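Local atomic coordinates of acetone carboxylase alpha subunit (Xanthobacter autotrophicus Py2, PDB entry 5M45), a protein that forms the alpha subunit of a six-chain bacterial enzyme assembly and carries a hydantoinase B/oxoprolinase family region. Residues 267-270 with 271-274; 277-280 with 281-285; 45-48 with 49-53; 323-326 with 327-331; 464-467 with 468-471. One frame throughout, in Å; residues are numbered along the deposited sequence.

Contact 1 of 5, residues 267-270 with 271-274; sequences AVEH and GRLG
Glu-269 and Arg-272, one turn apart on the same helix, are joined by a two-point salt bridge. Arg-272 presents its side-on edge: NE gives a hydrogen to Glu-269 OE1 at 2.9 Å, while NH2 gives one to Glu-269 OE2 at 2.8 Å. Both bonds are nearly straight, and each carboxylate oxygen is met on its syn side. The carboxylate and guanidinium planes lie 27° apart, so the pair is almost flat, and two bonds to different oxygens limit rotation of either group. A bend at chi2 of Glu-269 (60°) and another at chi3 of Arg-272 (65°) lay the two chains alongside each other, pointing the same way. Glu-269 OE1 also accepts from the backbone N of Tyr-41, which ties the pair to a neighbouring loop.

Leu-273 adds a van der Waals contact, its CG standing 3.6 Å from Glu-269 OE2 and thus bordering the carboxylate on another side.

Backbone bonds run from residue i+4 to i throughout. Gly-271 N reaches Ala-267 O at 3.1 Å, and Leu-273 N reaches Glu-269 O at 3.0 Å in an almost straight bond. Gly-274 N reaches His-270 O at 3.0 Å, while the imidazole of His-270 bonds through ND1 to Tyr-57 OH. The whole is an i to i+3 Glu-Arg salt bridge on a regular alpha helix, midway along helix 257-282.

Contact 2 of 5, residues 277-280 with 281-285; sequences ARIK and AMTIP
Ile-279 and Thr-283 meet at the C-terminal end of helix 257-282, where Thr-283 is the first residue to leave helical backbone angles and its hydroxyl takes part in the last turn. Backbone bonds show the helix running out. Ala-281 N still reaches Ala-277 O at 2.9 Å, but the bond from Met-282 N to Arg-278 O is bent to 129° and weak. Thr-283 N then gives a sounder i+4 bond to Ile-279 O, 3.1 Å long.

Side-chain polar contacts are of two sorts. In the first, Arg-278 crosses Met-282 at a slant and points NH1 at the sulfur: NH1 to Met-282 SD is 3.6 Å and nearly straight, yet weak, with the sulfur at the guanidinium edge and in its plane. The main polar partner of this arginine is Glu-368, whose OE2 is salt-bridged to Arg-278 NE. In the second, the Thr-283 hydroxyl donates to the carbonyl of Ile-279.

Around this end, Ile-279 and Thr-283 both lean on Ile-324 of strand 313-324, and Met-282 and Thr-283 touch Tyr-419 of helix 401-422. Arg-422 NH1 donates hydrogen bonds to the carbonyls of Lys-280 and Thr-283.

With chi1 of 74°, Thr-283 OG1 sits between its own N and carbonyl carbon and comes 2.7 Å from Ile-279 O, on the opposite face of that carbonyl from Thr-283 N.

Contact 3 of 5, residues 45-48 with 49-53; sequences KTLE and LRERE
Glu-51 has CG anti to its own carbonyl carbon (chi1 -66°) and a chain extended beyond it, which sends the carboxylate back along the short helix to Leu-47. There Leu-47 N gives an almost straight bond to Glu-51 OE2, 2.9 Å long, arriving from above the carboxylate plane. The same two residues are joined again through the backbone, with Glu-51 N on Leu-47 O at 2.9 Å, so both the backbone N and the carbonyl O of the N-cap residue are bonded to Glu-51. The carboxylate also lies against Thr-46, whose CB is 3.8 Å from Glu-51 OE2.

Arg-50 and Leu-47 cross at a slant, in contact without a polar bond. Leu-47 CD1 stands 3.7 Å from Arg-50 NE, at the edge of the guanidinium, and this buried NE has no polar partner in the model.

One residue on, Arg-52 N bonds Glu-48 O at 2.9 Å. A water donates to Glu-53 OE2 and, weakly, to Glu-48 O.

Glu-266 on helix 257-282 accepts from the backbone N atoms of Leu-49 and Arg-50. The arrangement is a helix N-terminus: an N-cap leucine whose backbone N is taken by a glutamate side chain four residues on, in a one-turn helix followed at once by helix 54-75, with Glu-53 at its N-cap.

Contact 4 of 5, residues 323-326 with 327-331; sequences TIRR and DGTWR
Arg-325 lies across Thr-329 at a slant, its CB, CG and CD all 3.6 Å from Thr-329 OG1, and its NH1 donates to that oxygen at 2.9 Å with OG1 in the guanidinium plane. The hydroxyl in turn donates to Asp-327 OD1 at 2.5 Å, on the syn lone pair. The same OD1 accepts from Thr-329 N at 3.1 Å, from above the carboxylate plane, closing an Asx turn; chi1 of Asp-327 (70°) places the carboxylate for it.

Backbone evidence identifies the turn. Gly-328 N bonds Arg-325 O at 3.1 Å and Arg-325 N bonds Thr-329 O at 3.0 Å, around a type I turn with Gly-328 at phi 86°: a 3:5 hairpin with a type I turn and G1 bulge. Next comes the non-hydrogen-bonded pair Ile-324 and Trp-330, side chains alongside each other, then the antiparallel hydrogen-bonded pair Thr-323 and Arg-331.

Glu-379 of strand 378-381 makes salt bridges to Arg-325 NH2 and Arg-331 NH1, uniting the two arginines. Arg-326 reaches an acidic side chain of another protein chain. Trp-330 NE1 bonds Thr-378. The hairpin forms the middle of a four-stranded sheet, flanked by strands 286-297 and 378-381, with Leu-275 and Ile-279 of helix 257-282 packed on the face bearing Ile-324 and Trp-330.

Contact 5 of 5, residues 464-467 with 468-471; sequences GATA and VQDG
Thr-466, Val-468 and Gln-469 send their side chains off one side of a tight reverse turn: the CA to CB bonds of Val-468 and Gln-469 each diverge by little more than 20° from that of Thr-466. Of the three, Thr-466 alone bonds back to the turn's own backbone, through its hydroxyl. Its chi1 of 87° swings OG1 over the turn, where it accepts from Val-468 N at 3.1 Å and from Gln-469 N, also at 3.1 Å. The first of these bonds defines an ST turn. The two donors come from the same general direction, about 55° apart as seen from OG1, so one oxygen serves two consecutive peptide N-H groups.

Val-468 CB and Gln-469 CG border this hydroxyl with carbon, at 3.7 Å and 3.8 Å from Thr-466 OG1. CG2 of Val-468 folds back instead on the peptide before it, 3.5 Å from Ala-467 C.

Across the turn, Thr-466 N bonds Gln-469 O at 3.0 Å, with the donor nearly in line with the carbonyl. The two arms then run back antiparallel without strand pairing. Ala-465 turns its methyl away from the side taken by Thr-466, toward Phe-628.

The turn sits in the long loop between strand 450-454 and helix 488-494. Asp-470 fixes it to the loop at Arg-515 and to Arg-634 by a salt bridge, while Val-468 and Gln-469 pack on apolar side chains of another protein chain.

Overall arrangement
From the N terminus the order is contact 3, contact 1, contact 2, contact 4 and contact 5, all in series; none nests in or crosses another. Contact 3 starts the one-turn helix 48-52 and rests on contact 1, with Leu-47 against Glu-269 and Leu-273. Contacts 1 and 2 share helix 257-282, their centres 16 Å apart, the first within it and the second at its C-terminal end. Contact 4 closes the hairpin of strands 313-324 and 330-333 and packs on contact 2, where Ile-279 meets Trp-330 and Gly-328. Contact 5 closes a turn in a distant loop, its nearest atoms about 12 Å from contact 2.

Contact 1 of 5, residues 267-270 with 271-274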
loop_
_atom_site.group_PDB
_atom_site.type_symbol
_atom_site.label_atom_id
_atom_site.label_comp_id
_atom_site.label_asym_id
_atom_site.label_seq_id
_atom_site.Cartn_x
_atom_site.Cartn_y
_atom_site.Cartn_z
ATOM N N ALA A 267 8.328 -24.400 30.251
ATOM C CA ALA A 267 8.926 -24.873 28.985
ATOM C C ALA A 267 9.958 -23.856 28.424
ATOM O O ALA A 267 10.966 -24.255 27.845
ATOM C CB ALA A 267 7.848 -25.206 27.939
ATOM N N VAL A 268 9.732 -22.560 28.664
ATOM C CA VAL A 268 10.631 -21.519 28.214
ATOM C C VAL A 268 11.934 -21.544 29.037
ATOM O O VAL A 268 13.065 -21.555 28.471
ATOM C CB VAL A 268 9.949 -20.113 28.291
ATOM C CG1 VAL A 268 10.876 -19.041 27.719
ATOM C CG2 VAL A 268 8.613 -20.073 27.562
ATOM N N GLU A 269 11.810 -21.574 30.358
ATOM C CA GLU A 269 13.015 -21.644 31.219
ATOM C C GLU A 269 13.815 -22.942 30.961
ATOM O O GLU A 269 15.043 -22.929 30.974
ATOM C CB GLU A 269 12.653 -21.499 32.710
ATOM C CG GLU A 269 13.763 -21.785 33.726
ATOM C CD GLU A 269 15.005 -20.902 33.610
ATOM O OE1 GLU A 269 15.007 -19.894 32.845
ATOM O OE2 GLU A 269 16.013 -21.227 34.327
ATOM N N HIS A 270 13.107 -24.045 30.719
ATOM C CA HIS A 270 13.758 -25.321 30.331
ATOM C C HIS A 270 14.631 -25.130 29.057
ATOM O O HIS A 270 15.771 -25.615 28.972
ATOM C CB HIS A 270 12.661 -26.370 30.135
ATOM C CG HIS A 270 13.148 -27.764 29.868
ATOM N ND1 HIS A 270 12.275 -28.798 29.611
ATOM C CD2 HIS A 270 14.387 -28.299 29.802
ATOM C CE1 HIS A 270 12.953 -29.910 29.421
ATOM N NE2 HIS A 270 14.234 -29.642 29.531
ATOM N N GLY A 271 14.078 -24.440 28.067
ATOM C CA GLY A 271 14.845 -23.996 26.877
ATOM C C GLY A 271 16.116 -23.218 27.150
ATOM O O GLY A 271 17.155 -23.496 26.549
ATOM N N ARG A 272 16.031 -22.220 28.035
ATOM C CA ARG A 272 17.222 -21.432 28.437
ATOM C C ARG A 272 18.276 -22.325 29.091
ATOM O O ARG A 272 19.457 -22.259 28.729
ATOM C CB ARG A 272 16.865 -20.275 29.378
ATOM C CG ARG A 272 18.012 -19.282 29.631
ATOM C CD ARG A 272 17.759 -18.345 30.795
ATOM N NE ARG A 272 17.696 -19.108 32.030
ATOM C CZ ARG A 272 18.752 -19.565 32.711
ATOM N NH1 ARG A 272 20.008 -19.289 32.317
ATOM N NH2 ARG A 272 18.568 -20.289 33.813
ATOM N N LEU A 273 17.846 -23.145 30.034
ATOM C CA LEU A 273 18.742 -24.131 30.690
ATOM C C LEU A 273 19.459 -25.058 29.689
ATOM O O LEU A 273 20.634 -25.357 29.847
ATOM C CB LEU A 273 17.981 -24.982 31.753
ATOM C CG LEU A 273 17.515 -24.185 32.985
ATOM C CD1 LEU A 273 16.457 -24.970 33.773
ATOM C CD2 LEU A 273 18.688 -23.776 33.896
ATOM N N GLY A 274 18.727 -25.505 28.682
ATOM C CA GLY A 274 19.243 -26.374 27.585
ATOM C C GLY A 274 20.366 -25.698 26.789
ATOM O O GLY A 274 21.406 -26.317 26.516
#

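Contact 2 of 5, residues 277-280 with 281-285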
loop_
_atom_site.group_PDB
_atom_site.type_symbol
_atom_site.label_atom_id
_atom_site.label_comp_id
_atom_site.label_asym_id
_atom_site.label_seq_id
_atom_site.Cartn_x
_atom_site.Cartn_y
_atom_site.Cartn_z
ATOM N N ALA A 277 23.587 -25.357 29.088
ATOM C CA ALA A 277 24.237 -26.655 29.246
ATOM C C ALA A 277 24.984 -27.076 27.983
ATOM O O ALA A 277 26.095 -27.587 28.066
ATOM C CB ALA A 277 23.226 -27.740 29.651
ATOM N N ARG A 278 24.371 -26.840 26.813
ATOM C CA ARG A 278 25.003 -27.183 25.538
ATOM C C ARG A 278 26.259 -26.340 25.256
ATOM O O ARG A 278 27.270 -26.871 24.776
ATOM C CB ARG A 278 23.983 -27.166 24.399
ATOM C CG ARG A 278 23.092 -28.420 24.399
ATOM C CD ARG A 278 23.862 -29.513 23.699
ATOM N NE ARG A 278 23.217 -30.814 23.673
ATOM C CZ ARG A 278 23.662 -31.842 22.912
ATOM N NH1 ARG A 278 24.726 -31.715 22.039
ATOM N NH2 ARG A 278 22.981 -32.977 22.932
ATOM N N ILE A 279 26.206 -25.056 25.602
ATOM C CA ILE A 279 27.375 -24.184 25.491
ATOM C C ILE A 279 28.533 -24.719 26.345
ATOM O O ILE A 279 29.646 -24.828 25.859
ATOM C CB ILE A 279 27.038 -22.718 25.817
ATOM C CG1 ILE A 279 26.235 -22.142 24.652
ATOM C CG2 ILE A 279 28.307 -21.891 26.031
ATOM C CD1 ILE A 279 25.726 -20.737 24.921
ATOM N N LYS A 280 28.246 -25.095 27.588
ATOM C CA LYS A 280 29.315 -25.618 28.473
ATOM C C LYS A 280 29.800 -27.015 28.101
ATOM O O LYS A 280 30.935 -27.354 28.404
ATOM C CB LYS A 280 28.872 -25.614 29.928
ATOM C CG LYS A 280 28.515 -24.229 30.437
ATOM C CD LYS A 280 28.857 -23.990 31.874
ATOM C CE LYS A 280 27.880 -24.601 32.813
ATOM N NZ LYS A 280 28.236 -24.078 34.163
ATOM N N ALA A 281 28.960 -27.810 27.438
ATOM C CA ALA A 281 29.351 -29.158 26.981
ATOM C C ALA A 281 30.152 -29.173 25.656
ATOM O O ALA A 281 30.972 -30.084 25.465
ATOM C CB ALA A 281 28.120 -30.062 26.867
ATOM N N MET A 282 29.927 -28.184 24.763
ATOM C CA MET A 282 30.391 -28.263 23.388
ATOM C C MET A 282 31.461 -27.235 22.989
ATOM O O MET A 282 32.218 -27.478 22.051
ATOM C CB MET A 282 29.202 -28.100 22.416
ATOM C CG MET A 282 28.165 -29.205 22.387
ATOM S SD MET A 282 26.730 -28.788 21.315
ATOM C CE MET A 282 27.474 -28.986 19.732
ATOM N N THR A 283 31.509 -26.075 23.667
ATOM C CA THR A 283 32.309 -24.948 23.219
ATOM C C THR A 283 33.535 -24.714 24.132
ATOM O O THR A 283 33.947 -25.639 24.880
ATOM C CB THR A 283 31.445 -23.653 23.047
ATOM O OG1 THR A 283 31.099 -23.099 24.329
ATOM C CG2 THR A 283 30.194 -23.920 22.217
ATOM N N ILE A 284 34.135 -23.512 24.054
ATOM C CA ILE A 284 35.289 -23.113 24.847
ATOM C C ILE A 284 35.092 -21.621 25.203
ATOM O O ILE A 284 34.793 -20.816 24.310
ATOM C CB ILE A 284 36.606 -23.262 24.021
ATOM C CG1 ILE A 284 36.822 -24.711 23.560
ATOM C CG2 ILE A 284 37.818 -22.818 24.848
ATOM C CD1 ILE A 284 38.014 -24.920 22.642
ATOM N N PRO A 285 35.284 -21.219 26.477
ATOM C CA PRO A 285 35.178 -19.799 26.786
ATOM C C PRO A 285 36.278 -18.979 26.115
ATOM O O PRO A 285 37.391 -19.469 25.957
ATOM C CB PRO A 285 35.355 -19.757 28.313
ATOM C CG PRO A 285 36.179 -20.976 28.627
ATOM C CD PRO A 285 35.704 -22.008 27.653
#

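Contact 3 of 5, residues 45-48 with 49-53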
loop_
_atom_site.group_PDB
_atom_site.type_symbol
_atom_site.label_atom_id
_atom_site.label_comp_id
_atom_site.label_asym_id
_atom_site.label_seq_id
_atom_site.Cartn_x
_atom_site.Cartn_y
_atom_site.Cartn_z
ATOM N N LYS A 45 13.106 -20.273 39.626
ATOM C CA LYS A 45 14.278 -20.923 40.247
ATOM C C LYS A 45 14.197 -22.440 40.306
ATOM O O LYS A 45 15.220 -23.115 40.354
ATOM C CB LYS A 45 14.526 -20.351 41.641
ATOM C CG LYS A 45 14.985 -18.915 41.546
ATOM C CD LYS A 45 15.047 -18.196 42.875
ATOM C CE LYS A 45 15.695 -16.841 42.665
ATOM N NZ LYS A 45 16.187 -16.284 43.943
ATOM N N THR A 46 12.980 -22.953 40.384
ATOM C CA THR A 46 12.726 -24.372 40.220
ATOM C C THR A 46 11.600 -24.502 39.180
ATOM O O THR A 46 10.838 -23.556 38.924
ATOM C CB THR A 46 12.329 -25.070 41.548
ATOM O OG1 THR A 46 11.010 -24.682 41.936
ATOM C CG2 THR A 46 13.301 -24.749 42.688
ATOM N N LEU A 47 11.535 -25.677 38.591
ATOM C CA LEU A 47 10.470 -26.047 37.650
ATOM C C LEU A 47 9.577 -27.149 38.267
ATOM O O LEU A 47 9.863 -28.340 38.088
ATOM C CB LEU A 47 11.105 -26.504 36.336
ATOM C CG LEU A 47 12.053 -25.487 35.667
ATOM C CD1 LEU A 47 12.509 -26.002 34.306
ATOM C CD2 LEU A 47 11.363 -24.166 35.459
ATOM N N GLU A 48 8.511 -26.749 38.994
ATOM C CA GLU A 48 7.734 -27.712 39.814
ATOM C C GLU A 48 7.109 -28.839 38.992
ATOM O O GLU A 48 7.185 -29.986 39.397
ATOM C CB GLU A 48 6.631 -27.035 40.632
ATOM C CG GLU A 48 7.043 -26.186 41.802
ATOM C CD GLU A 48 5.829 -25.521 42.504
ATOM O OE1 GLU A 48 4.629 -26.019 42.477
ATOM O OE2 GLU A 48 6.096 -24.431 43.074
ATOM N N LEU A 49 6.453 -28.506 37.883
ATOM C CA LEU A 49 5.830 -29.533 37.065
ATOM C C LEU A 49 6.899 -30.513 36.522
ATOM O O LEU A 49 6.763 -31.723 36.680
ATOM C CB LEU A 49 4.995 -28.946 35.928
ATOM C CG LEU A 49 4.146 -29.964 35.146
ATOM C CD1 LEU A 49 2.945 -30.388 35.966
ATOM C CD2 LEU A 49 3.647 -29.397 33.817
ATOM N N ARG A 50 7.958 -29.966 35.931
ATOM C CA ARG A 50 9.005 -30.814 35.386
ATOM C C ARG A 50 9.668 -31.733 36.424
ATOM O O ARG A 50 9.870 -32.921 36.148
ATOM C CB ARG A 50 10.081 -29.987 34.715
ATOM C CG ARG A 50 11.082 -30.888 34.045
ATOM C CD ARG A 50 11.836 -30.153 33.013
ATOM N NE ARG A 50 13.088 -29.595 33.484
ATOM C CZ ARG A 50 14.305 -30.078 33.240
ATOM N NH1 ARG A 50 14.485 -31.235 32.615
ATOM N NH2 ARG A 50 15.358 -29.398 33.676
ATOM N N GLU A 51 9.958 -31.181 37.604
ATOM C CA GLU A 51 10.695 -31.904 38.627
ATOM C C GLU A 51 9.800 -32.870 39.418
ATOM O O GLU A 51 10.203 -33.992 39.658
ATOM C CB GLU A 51 11.428 -30.937 39.582
ATOM C CG GLU A 51 12.554 -30.125 38.913
ATOM C CD GLU A 51 13.024 -28.915 39.751
ATOM O OE1 GLU A 51 13.006 -29.007 41.017
ATOM O OE2 GLU A 51 13.419 -27.863 39.149
ATOM N N ARG A 52 8.589 -32.441 39.785
ATOM C CA ARG A 52 7.684 -33.246 40.619
ATOM C C ARG A 52 6.678 -34.088 39.852
ATOM O O ARG A 52 6.163 -35.037 40.409
ATOM C CB ARG A 52 6.913 -32.347 41.603
ATOM C CG ARG A 52 7.798 -31.640 42.589
ATOM C CD ARG A 52 6.984 -31.311 43.881
ATOM N NE ARG A 52 6.895 -32.553 44.694
ATOM C CZ ARG A 52 5.848 -33.394 44.757
ATOM N NH1 ARG A 52 4.666 -33.141 44.174
ATOM N NH2 ARG A 52 5.976 -34.507 45.457
ATOM N N GLU A 53 6.366 -33.734 38.606
ATOM C CA GLU A 53 5.397 -34.473 37.801
ATOM C C GLU A 53 5.967 -34.742 36.390
ATOM O O GLU A 53 5.377 -34.333 35.392
ATOM C CB GLU A 53 4.071 -33.705 37.725
ATOM C CG GLU A 53 3.402 -33.356 39.057
ATOM C CD GLU A 53 2.078 -32.604 38.866
ATOM O OE1 GLU A 53 1.096 -33.150 38.274
ATOM O OE2 GLU A 53 1.994 -31.423 39.302
HETATM O O HOH W 1 4.293 -29.913 40.256
#

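Contact 4 of 5, residues 323-326 with 327-331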
loop_
_atom_site.group_PDB
_atom_site.type_symbol
_atom_site.label_atom_id
_atom_site.label_comp_id
_atom_site.label_asym_id
_atom_site.label_seq_id
_atom_site.Cartn_x
_atom_site.Cartn_y
_atom_site.Cartn_z
ATOM N N THR A 323 31.588 -13.378 22.478
ATOM C CA THR A 323 32.185 -13.710 23.779
ATOM C C THR A 323 31.415 -14.868 24.439
ATOM O O THR A 323 30.217 -14.736 24.661
ATOM C CB THR A 323 32.168 -12.487 24.736
ATOM O OG1 THR A 323 32.804 -11.393 24.102
ATOM C CG2 THR A 323 32.939 -12.774 26.040
ATOM N N ILE A 324 32.092 -15.992 24.715
ATOM C CA ILE A 324 31.513 -17.107 25.474
ATOM C C ILE A 324 32.129 -17.017 26.868
ATOM O O ILE A 324 33.359 -17.013 27.008
ATOM C CB ILE A 324 31.806 -18.459 24.784
ATOM C CG1 ILE A 324 31.143 -18.494 23.393
ATOM C CG2 ILE A 324 31.286 -19.644 25.603
ATOM C CD1 ILE A 324 31.424 -19.728 22.567
ATOM N N ARG A 325 31.269 -16.918 27.883
ATOM C CA ARG A 325 31.679 -16.778 29.295
ATOM C C ARG A 325 31.781 -18.118 30.049
ATOM O O ARG A 325 31.155 -19.098 29.674
ATOM C CB ARG A 325 30.699 -15.861 30.057
ATOM C CG ARG A 325 30.526 -14.482 29.439
ATOM C CD ARG A 325 30.170 -13.426 30.484
ATOM N NE ARG A 325 29.824 -12.143 29.873
ATOM C CZ ARG A 325 28.634 -11.817 29.372
ATOM N NH1 ARG A 325 27.588 -12.644 29.418
ATOM N NH2 ARG A 325 28.492 -10.620 28.807
ATOM N N ARG A 326 32.527 -18.108 31.148
ATOM C CA ARG A 326 32.640 -19.265 32.024
ATOM C C ARG A 326 31.330 -19.808 32.556
ATOM O O ARG A 326 31.209 -21.018 32.770
ATOM C CB ARG A 326 33.553 -18.959 33.213
ATOM C CG ARG A 326 35.007 -18.842 32.813
ATOM C CD ARG A 326 35.823 -18.294 33.938
ATOM N NE ARG A 326 37.170 -17.927 33.474
ATOM C CZ ARG A 326 38.227 -17.768 34.261
ATOM N NH1 ARG A 326 38.115 -17.978 35.554
ATOM N NH2 ARG A 326 39.389 -17.464 33.749
ATOM N N ASP A 327 30.339 -18.929 32.747
ATOM C CA ASP A 327 29.034 -19.366 33.274
ATOM C C ASP A 327 28.084 -19.917 32.212
ATOM O O ASP A 327 26.951 -20.266 32.535
ATOM C CB ASP A 327 28.377 -18.259 34.117
ATOM C CG ASP A 327 27.884 -17.057 33.290
ATOM O OD1 ASP A 327 28.154 -16.972 32.066
ATOM O OD2 ASP A 327 27.218 -16.143 33.884
ATOM N N GLY A 328 28.526 -19.999 30.953
ATOM C CA GLY A 328 27.674 -20.543 29.893
ATOM C C GLY A 328 26.725 -19.544 29.222
ATOM O O GLY A 328 25.906 -19.940 28.389
ATOM N N THR A 329 26.831 -18.263 29.589
ATOM C CA THR A 329 26.199 -17.171 28.861
ATOM C C THR A 329 27.080 -16.804 27.665
ATOM O O THR A 329 28.280 -17.087 27.648
ATOM C CB THR A 329 25.953 -15.910 29.747
ATOM O OG1 THR A 329 27.168 -15.420 30.308
ATOM C CG2 THR A 329 24.960 -16.192 30.891
ATOM N N TRP A 330 26.482 -16.145 26.678
ATOM C CA TRP A 330 27.253 -15.640 25.532
ATOM C C TRP A 330 26.683 -14.330 24.963
ATOM O O TRP A 330 25.551 -13.950 25.275
ATOM C CB TRP A 330 27.494 -16.721 24.464
ATOM C CG TRP A 330 26.353 -17.125 23.619
ATOM C CD1 TRP A 330 25.050 -17.266 24.000
ATOM C CD2 TRP A 330 26.402 -17.482 22.236
ATOM N NE1 TRP A 330 24.283 -17.653 22.930
ATOM C CE2 TRP A 330 25.085 -17.800 21.838
ATOM C CE3 TRP A 330 27.432 -17.558 21.282
ATOM C CZ2 TRP A 330 24.780 -18.194 20.542
ATOM C CZ3 TRP A 330 27.130 -17.928 19.984
ATOM C CH2 TRP A 330 25.805 -18.266 19.623
ATOM N N ARG A 331 27.530 -13.617 24.209
ATOM C CA ARG A 331 27.256 -12.262 23.796
ATOM C C ARG A 331 27.749 -12.045 22.370
ATOM O O ARG A 331 28.858 -12.469 22.018
ATOM C CB ARG A 331 27.906 -11.271 24.776
ATOM C CG ARG A 331 27.704 -9.801 24.464
ATOM C CD ARG A 331 28.474 -8.955 25.501
ATOM N NE ARG A 331 28.297 -7.521 25.289
ATOM C CZ ARG A 331 27.232 -6.818 25.652
ATOM N NH1 ARG A 331 26.221 -7.391 26.304
ATOM N NH2 ARG A 331 27.176 -5.524 25.357
HETATM O O HOH W 2 30.950 -9.832 22.647
#

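Contact 5 of 5, residues 464-467 with 468-471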
loop_
_atom_site.group_PDB
_atom_site.type_symbol
_atom_site.label_atom_id
_atom_site.label_comp_id
_atom_site.label_asym_id
_atom_site.label_seq_id
_atom_site.Cartn_x
_atom_site.Cartn_y
_atom_site.Cartn_z
ATOM N N GLY A 464 28.113 -25.777 3.964
ATOM C CA GLY A 464 29.510 -25.723 4.358
ATOM C C GLY A 464 30.126 -27.097 4.638
ATOM O O GLY A 464 29.473 -27.977 5.197
ATOM N N ALA A 465 31.386 -27.274 4.243
ATOM C CA ALA A 465 32.168 -28.470 4.602
ATOM C C ALA A 465 32.385 -28.588 6.112
ATOM O O ALA A 465 32.377 -27.575 6.845
ATOM C CB ALA A 465 33.514 -28.452 3.904
ATOM N N THR A 466 32.594 -29.819 6.575
ATOM C CA THR A 466 32.908 -30.063 7.991
ATOM C C THR A 466 34.395 -30.419 8.166
ATOM O O THR A 466 35.156 -30.473 7.183
ATOM C CB THR A 466 31.952 -31.130 8.630
ATOM O OG1 THR A 466 32.444 -32.477 8.422
ATOM C CG2 THR A 466 30.518 -30.980 8.065
ATOM N N ALA A 467 34.815 -30.651 9.416
ATOM C CA ALA A 467 36.176 -31.071 9.697
ATOM C C ALA A 467 36.429 -32.567 9.384
ATOM O O ALA A 467 37.557 -33.023 9.457
ATOM C CB ALA A 467 36.545 -30.772 11.126
ATOM N N VAL A 468 35.361 -33.273 8.992
ATOM C CA VAL A 468 35.364 -34.731 8.775
ATOM C C VAL A 468 34.957 -35.165 7.359
ATOM O O VAL A 468 35.318 -36.248 6.928
ATOM C CB VAL A 468 34.376 -35.327 9.847
ATOM C CG1 VAL A 468 33.997 -36.745 9.570
ATOM C CG2 VAL A 468 35.049 -35.231 11.219
ATOM N N GLN A 469 34.155 -34.348 6.662
ATOM C CA GLN A 469 33.611 -34.704 5.340
ATOM C C GLN A 469 33.155 -33.482 4.538
ATOM O O GLN A 469 32.977 -32.365 5.099
ATOM C CB GLN A 469 32.489 -35.743 5.460
ATOM C CG GLN A 469 31.222 -35.303 6.195
ATOM C CD GLN A 469 30.222 -36.453 6.434
ATOM O OE1 GLN A 469 30.523 -37.643 6.221
ATOM N NE2 GLN A 469 29.067 -36.112 6.859
ATOM N N ASP A 470 32.969 -33.700 3.228
ATOM C CA ASP A 470 32.463 -32.690 2.305
ATOM C C ASP A 470 31.090 -32.166 2.703
ATOM O O ASP A 470 30.308 -32.891 3.325
ATOM C CB ASP A 470 32.342 -33.255 0.877
ATOM C CG ASP A 470 33.711 -33.584 0.266
ATOM O OD1 ASP A 470 34.755 -33.081 0.772
ATOM O OD2 ASP A 470 33.761 -34.391 -0.699
ATOM N N GLY A 471 30.797 -30.928 2.311
ATOM C CA GLY A 471 29.445 -30.392 2.412
ATOM C C GLY A 471 28.475 -31.104 1.476
ATOM O O GLY A 471 28.890 -31.890 0.624
#